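PDB 3GVE: YfkN protein from Bacillus subtilis subsp. subtilis, which belongs to the calcineurin-like phosphoesterase family, whose members carry a two-metal centre in the loops at the strand ends of a two-sheet core, here holding manganese and magnesium. Local coordinates for residues A[61-67]-A[104-110]; A[16-21]-A[246-251]. All coordinates share one frame; numbering follows the deposited sequence. Where two conformers were deposited one is given.

Both contacts are buried near the centre of the fold and supply all but one of the protein ligands of one two-metal centre, His216 being the other; interaction 1 lies along the sequence inside the large loop that interaction 2 closes. Interaction 1 (61-67 with 104-110) is the more extensive and mostly polar: a glutamate carboxylate holds backbone N-H groups, while Asp64 bridges the two metals and Asn108 binds magnesium. Interaction 2 (16-21 with 246-251) buries less surface and splits into an apolar end between two sheets and a metal-binding end with three histidines and Asp19. They meet where Asp61 OD1 lies 2.7 Å from Thr17 OG1, a probable hydrogen bond, and share the bridging water 2.

Interaction 1 (A[61-67]-A[104-110]); sequences DNGDLIQ and GTLGNHE. With MG (magnesium ion), chain D; MN (manganese (II) ion), chain C.
Glu110 turns its carboxylate against the loop that follows strand 57-61, and four backbone N-H groups grip its two oxygens. OE1 takes the N-H of Asp64 (N to Glu110 OE1, 2.8 Å) through its syn lone pair, and on the anti side the N-H of Gly107, three residues earlier in its own segment. OE2 accepts from Leu65 N at 2.8 Å through its syn lone pair, while Ile66 N meets it nearly along the C-O direction. The bend at chi2 (70°) folds the glutamate back against the loop, and the four bonds should fix the rotation of the carboxylate and favour its charged form.

Asp64 faces the opposite segment with a divided carboxylate. Its OD1 receives the N-H of His109 at 2.9 Å, on the syn side but 24° out of plane; its OD2 joins both metals, 2.3 Å from the manganese ion and 2.4 Å from the magnesium ion. Asn108 adds OD1 as a magnesium ligand at 2.1 Å. This shared carboxylate, with water 2 as a second bridge, is the signature of the two-metal centre of calcineurin-like phosphoesterases. The His109 ring brings its CD2 edge to Asp64 OD2, and the Gln67 amide passes obliquely by the ring, their planes 20° apart; His109 ND1 is hydrogen-bonded to Asn112 OD1.

Gly63 and Gly107, with no side chains to hold the backbones apart, bring their CA atoms within 4.2 Å. Toward the strand end, water 1 joins Asp61 OD2 to Thr105 N; OD2 also accepts from Gly63 N, an Asx turn, and OD1 is hydrogen-bonded to Thr17 OG1. Helix 91-98 packs against Leu65, helix 115-123 touches Ile66, Leu106 and Glu110, and Leu214 of strand 210-215 lies against Asn62 and Thr105.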
# COMPACT_ATOMS: atom_id res chain seq x y z
N ASP A 61 -9.03 8.48 -17.40
CA ASP A 61 -8.64 7.83 -16.15
C ASP A 61 -9.41 6.54 -15.97
O ASP A 61 -10.58 6.46 -16.31
CB ASP A 61 -8.90 8.72 -14.95
CG ASP A 61 -8.38 8.10 -13.67
OD1 ASP A 61 -7.16 8.02 -13.48
OD2 ASP A 61 -9.21 7.64 -12.89
N ASN A 62 -8.74 5.54 -15.40
CA ASN A 62 -9.32 4.21 -15.26
C ASN A 62 -9.82 3.80 -13.87
O ASN A 62 -10.09 2.63 -13.66
CB ASN A 62 -8.33 3.17 -15.79
CG ASN A 62 -9.03 1.93 -16.35
OD1 ASN A 62 -10.05 2.03 -17.02
ND2 ASN A 62 -8.45 0.75 -16.08
N GLY A 63 -9.97 4.76 -12.96
CA GLY A 63 -10.54 4.48 -11.65
C GLY A 63 -9.52 4.13 -10.56
O GLY A 63 -8.33 4.14 -10.79
N ASP A 64 -10.03 3.83 -9.37
CA ASP A 64 -9.23 3.79 -8.12
C ASP A 64 -8.46 5.12 -8.00
O ASP A 64 -7.24 5.16 -7.86
CB ASP A 64 -8.31 2.56 -8.05
CG ASP A 64 -8.97 1.37 -7.40
OD1 ASP A 64 -10.20 1.41 -7.22
OD2 ASP A 64 -8.23 0.40 -7.10
N LEU A 65 -9.23 6.20 -8.07
CA LEU A 65 -8.72 7.57 -8.16
C LEU A 65 -8.87 8.39 -6.87
O LEU A 65 -7.95 9.09 -6.49
CB LEU A 65 -9.45 8.29 -9.31
CG LEU A 65 -9.24 9.80 -9.41
CD1 LEU A 65 -7.82 10.10 -9.81
CD2 LEU A 65 -10.24 10.41 -10.42
N ILE A 66 -10.03 8.32 -6.23
CA ILE A 66 -10.37 9.25 -5.17
C ILE A 66 -10.07 8.78 -3.76
O ILE A 66 -10.29 9.51 -2.81
CB ILE A 66 -11.86 9.66 -5.27
CG1 ILE A 66 -12.78 8.50 -4.86
CG2 ILE A 66 -12.18 10.20 -6.66
CD1 ILE A 66 -14.27 8.86 -4.82
N GLN A 67 -9.59 7.55 -3.63
CA GLN A 67 -9.36 6.93 -2.32
C GLN A 67 -7.98 6.31 -2.26
O GLN A 67 -7.48 5.82 -3.25
CB GLN A 67 -10.41 5.84 -2.09
CG GLN A 67 -10.41 5.25 -0.68
CD GLN A 67 -9.36 4.16 -0.45
OE1 GLN A 67 -9.00 3.88 0.69
NE2 GLN A 67 -8.90 3.54 -1.49
N GLY A 104 -13.67 9.33 -17.43
CA GLY A 104 -13.16 8.52 -16.33
C GLY A 104 -14.13 7.38 -16.03
O GLY A 104 -15.18 7.25 -16.67
N THR A 105 -13.78 6.57 -15.02
CA THR A 105 -14.62 5.41 -14.68
C THR A 105 -14.52 5.08 -13.22
O THR A 105 -13.75 5.75 -12.46
CB THR A 105 -14.25 4.23 -15.60
OG1 THR A 105 -15.32 3.27 -15.56
CG2 THR A 105 -12.96 3.53 -15.17
N LEU A 106 -15.24 4.06 -12.75
CA LEU A 106 -15.23 3.68 -11.37
C LEU A 106 -14.35 2.48 -11.14
O LEU A 106 -14.45 1.47 -11.77
CB LEU A 106 -16.65 3.38 -10.89
CG LEU A 106 -17.66 4.50 -11.21
CD1 LEU A 106 -19.02 4.12 -10.78
CD2 LEU A 106 -17.27 5.84 -10.67
N GLY A 107 -13.45 2.64 -10.15
CA GLY A 107 -12.71 1.50 -9.67
C GLY A 107 -13.43 1.04 -8.37
O GLY A 107 -14.40 1.66 -7.88
N ASN A 108 -12.97 -0.11 -7.86
CA ASN A 108 -13.63 -0.63 -6.64
C ASN A 108 -13.57 0.35 -5.48
O ASN A 108 -14.47 0.49 -4.66
CB ASN A 108 -13.09 -2.02 -6.21
CG ASN A 108 -11.57 -2.14 -6.29
OD1 ASN A 108 -10.93 -1.95 -7.33
ND2 ASN A 108 -10.98 -2.34 -5.15
N HIS A 109 -12.44 1.03 -5.36
CA HIS A 109 -12.23 1.95 -4.20
C HIS A 109 -13.11 3.21 -4.28
O HIS A 109 -13.23 3.87 -3.24
CB HIS A 109 -10.75 2.26 -3.99
CG HIS A 109 -10.03 1.09 -3.41
ND1 HIS A 109 -10.19 0.70 -2.08
CD2 HIS A 109 -9.24 0.17 -3.99
CE1 HIS A 109 -9.47 -0.40 -1.86
NE2 HIS A 109 -8.86 -0.73 -3.00
N GLU A 110 -13.71 3.51 -5.43
CA GLU A 110 -14.64 4.62 -5.51
C GLU A 110 -15.88 4.41 -4.64
O GLU A 110 -16.55 5.36 -4.34
CB GLU A 110 -15.05 4.87 -6.98
CG GLU A 110 -14.29 6.00 -7.69
CD GLU A 110 -12.84 5.66 -7.95
OE1 GLU A 110 -12.58 4.54 -8.39
OE2 GLU A 110 -11.98 6.48 -7.71
MG MG D . -8.99 -1.71 -8.03
MN MN C . -6.00 -0.01 -7.00
O HOH W 1 -11.89 8.07 -13.21
O HOH W 2 -6.67 -2.07 -7.39
O HOH W 3 -6.21 -0.88 -4.94

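Interaction 2 (A[16-21]-A[246-251]); sequences ATTDIH and ISGHQH. With MN (manganese (II) ion), chain C; MG (magnesium ion), chain D.
Asp19 and His21 meet His251 around one manganese ion at the ends of strands 9-17 and 244-247, which belong to the two facing sheets of the calcineurin-like metallophosphoesterase fold. In the chain, Asp-x-His closes the first segment and Gly-His-x-His the second, both recurring metal-binding motifs of this family.

Metal bonds dominate. The manganese ion takes Asp19 OD1 at 2.1 Å, and both His21 and His251 bind it through NE2. Asp64 OD2 and waters 2 and 3 complete six ligands. Shared coordination explains why Asp19 OD1 lies only 3.0 Å from His251 NE2 without a hydrogen bond between them. The two imidazoles meet rim to rim, planes 58° apart, and the Asp19 carboxylate is turned 66° from the His251 ring. His249, with CG anti to the backbone N (chi1 -175°), gives ND1 to the magnesium ion; Asp64, Asn108 and His216 bind there too. Second-shell bonds probably help hold two of these rings: His21 ND1 is hydrogen-bonded to Gln67 O, and His249 NE2 to Glu229 OE2.

Hydrogen bonds gather on the other oxygen of Asp19. OD2 accepts the N-H of His249 at 2.9 Å and the hydroxyl of Thr18, which reach it from opposite faces of the carboxylate. Water 4 also donates to OD2 and accepts from His251 N, a second link across the contact. Gly248, with no side chain, brings its CA 3.5 Å from Thr18 OG1 and close to Asp19 OD2.

Apolar packing is confined to the strand end, between the sheets, where Val60 touches both Ala16 and Ile246. There Ala16 CB sits against two branches of Ile246, 3.6 Å from CG2 and 3.7 Å from CD1.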
# COMPACT_ATOMS: atom_id res chain seq x y z
N ALA A 16 -3.66 7.54 -20.74
CA ALA A 16 -4.45 6.93 -19.66
C ALA A 16 -3.74 6.86 -18.33
O ALA A 16 -2.57 6.44 -18.26
CB ALA A 16 -4.90 5.52 -20.05
N THR A 17 -4.46 7.22 -17.26
CA THR A 17 -3.96 6.95 -15.89
C THR A 17 -4.82 5.89 -15.25
O THR A 17 -6.01 5.64 -15.70
CB THR A 17 -3.97 8.24 -15.06
OG1 THR A 17 -5.27 8.88 -15.16
CG2 THR A 17 -2.92 9.19 -15.56
N THR A 18 -4.28 5.19 -14.28
CA THR A 18 -5.06 4.23 -13.51
C THR A 18 -4.52 4.10 -12.10
O THR A 18 -3.35 4.28 -11.86
CB THR A 18 -5.08 2.81 -14.19
OG1 THR A 18 -6.15 2.01 -13.64
CG2 THR A 18 -3.73 2.08 -14.02
N ASP A 19 -5.41 3.75 -11.17
CA ASP A 19 -5.02 3.44 -9.81
C ASP A 19 -4.14 4.54 -9.18
O ASP A 19 -3.19 4.28 -8.47
CB ASP A 19 -4.36 2.05 -9.73
CG ASP A 19 -5.35 0.94 -10.05
OD1 ASP A 19 -5.99 0.43 -9.11
OD2 ASP A 19 -5.47 0.58 -11.25
N ILE A 20 -4.52 5.82 -9.37
CA ILE A 20 -3.78 6.99 -8.86
C ILE A 20 -3.88 7.02 -7.34
O ILE A 20 -2.92 7.43 -6.67
CB ILE A 20 -4.34 8.29 -9.52
CG1 ILE A 20 -3.93 8.36 -10.97
CG2 ILE A 20 -3.84 9.50 -8.78
CD1 ILE A 20 -2.62 8.48 -11.26
N HIS A 21 -5.01 6.60 -6.81
CA HIS A 21 -5.26 6.40 -5.39
C HIS A 21 -4.99 7.69 -4.60
O HIS A 21 -4.34 7.69 -3.56
CB HIS A 21 -4.45 5.20 -4.85
CG HIS A 21 -5.09 3.87 -5.14
ND1 HIS A 21 -6.26 3.48 -4.54
CD2 HIS A 21 -4.73 2.86 -5.97
CE1 HIS A 21 -6.59 2.28 -4.98
NE2 HIS A 21 -5.69 1.88 -5.85
N ILE A 246 -8.13 0.20 -21.73
CA ILE A 246 -7.32 0.63 -20.60
C ILE A 246 -7.60 -0.36 -19.46
O ILE A 246 -8.74 -0.60 -19.12
CB ILE A 246 -7.68 2.06 -20.14
CG1 ILE A 246 -7.78 3.04 -21.32
CG2 ILE A 246 -6.68 2.54 -19.09
CD1 ILE A 246 -6.60 3.03 -22.26
N SER A 247 -6.53 -0.93 -18.90
CA SER A 247 -6.63 -1.91 -17.85
C SER A 247 -5.97 -1.33 -16.62
O SER A 247 -5.16 -0.45 -16.67
CB SER A 247 -5.94 -3.21 -18.31
OG SER A 247 -5.93 -4.21 -17.31
N GLY A 248 -6.35 -1.87 -15.49
CA GLY A 248 -5.82 -1.48 -14.18
C GLY A 248 -6.05 -2.58 -13.15
O GLY A 248 -5.97 -3.75 -13.47
N HIS A 249 -6.35 -2.13 -11.93
CA HIS A 249 -6.74 -2.94 -10.79
C HIS A 249 -5.57 -3.73 -10.19
O HIS A 249 -5.38 -3.70 -9.00
CB HIS A 249 -7.94 -3.83 -11.13
CG HIS A 249 -8.46 -4.60 -9.96
ND1 HIS A 249 -8.95 -3.99 -8.83
CD2 HIS A 249 -8.58 -5.93 -9.76
CE1 HIS A 249 -9.35 -4.92 -7.98
NE2 HIS A 249 -9.13 -6.10 -8.52
N GLN A 250 -4.81 -4.44 -11.02
CA GLN A 250 -3.72 -5.30 -10.54
C GLN A 250 -2.46 -4.55 -10.12
O GLN A 250 -1.61 -5.10 -9.44
CB GLN A 250 -3.36 -6.35 -11.60
CG GLN A 250 -4.29 -7.54 -11.63
CD GLN A 250 -4.09 -8.41 -12.87
OE1 GLN A 250 -3.64 -7.95 -13.89
NE2 GLN A 250 -4.47 -9.66 -12.75
N HIS A 251 -2.34 -3.29 -10.52
CA HIS A 251 -1.15 -2.50 -10.21
C HIS A 251 0.11 -3.09 -10.90
O HIS A 251 1.23 -2.86 -10.45
CB HIS A 251 -0.94 -2.34 -8.68
CG HIS A 251 -2.01 -1.56 -7.97
ND1 HIS A 251 -1.80 -0.99 -6.74
CD2 HIS A 251 -3.29 -1.27 -8.31
CE1 HIS A 251 -2.90 -0.35 -6.36
NE2 HIS A 251 -3.83 -0.53 -7.27
MN MN C . -6.00 -0.01 -7.00
MG MG D . -8.99 -1.71 -8.03
O HOH W 4 -3.24 -1.01 -12.13
O HOH W 2 -6.67 -2.07 -7.39
O HOH W 3 -6.21 -0.88 -4.94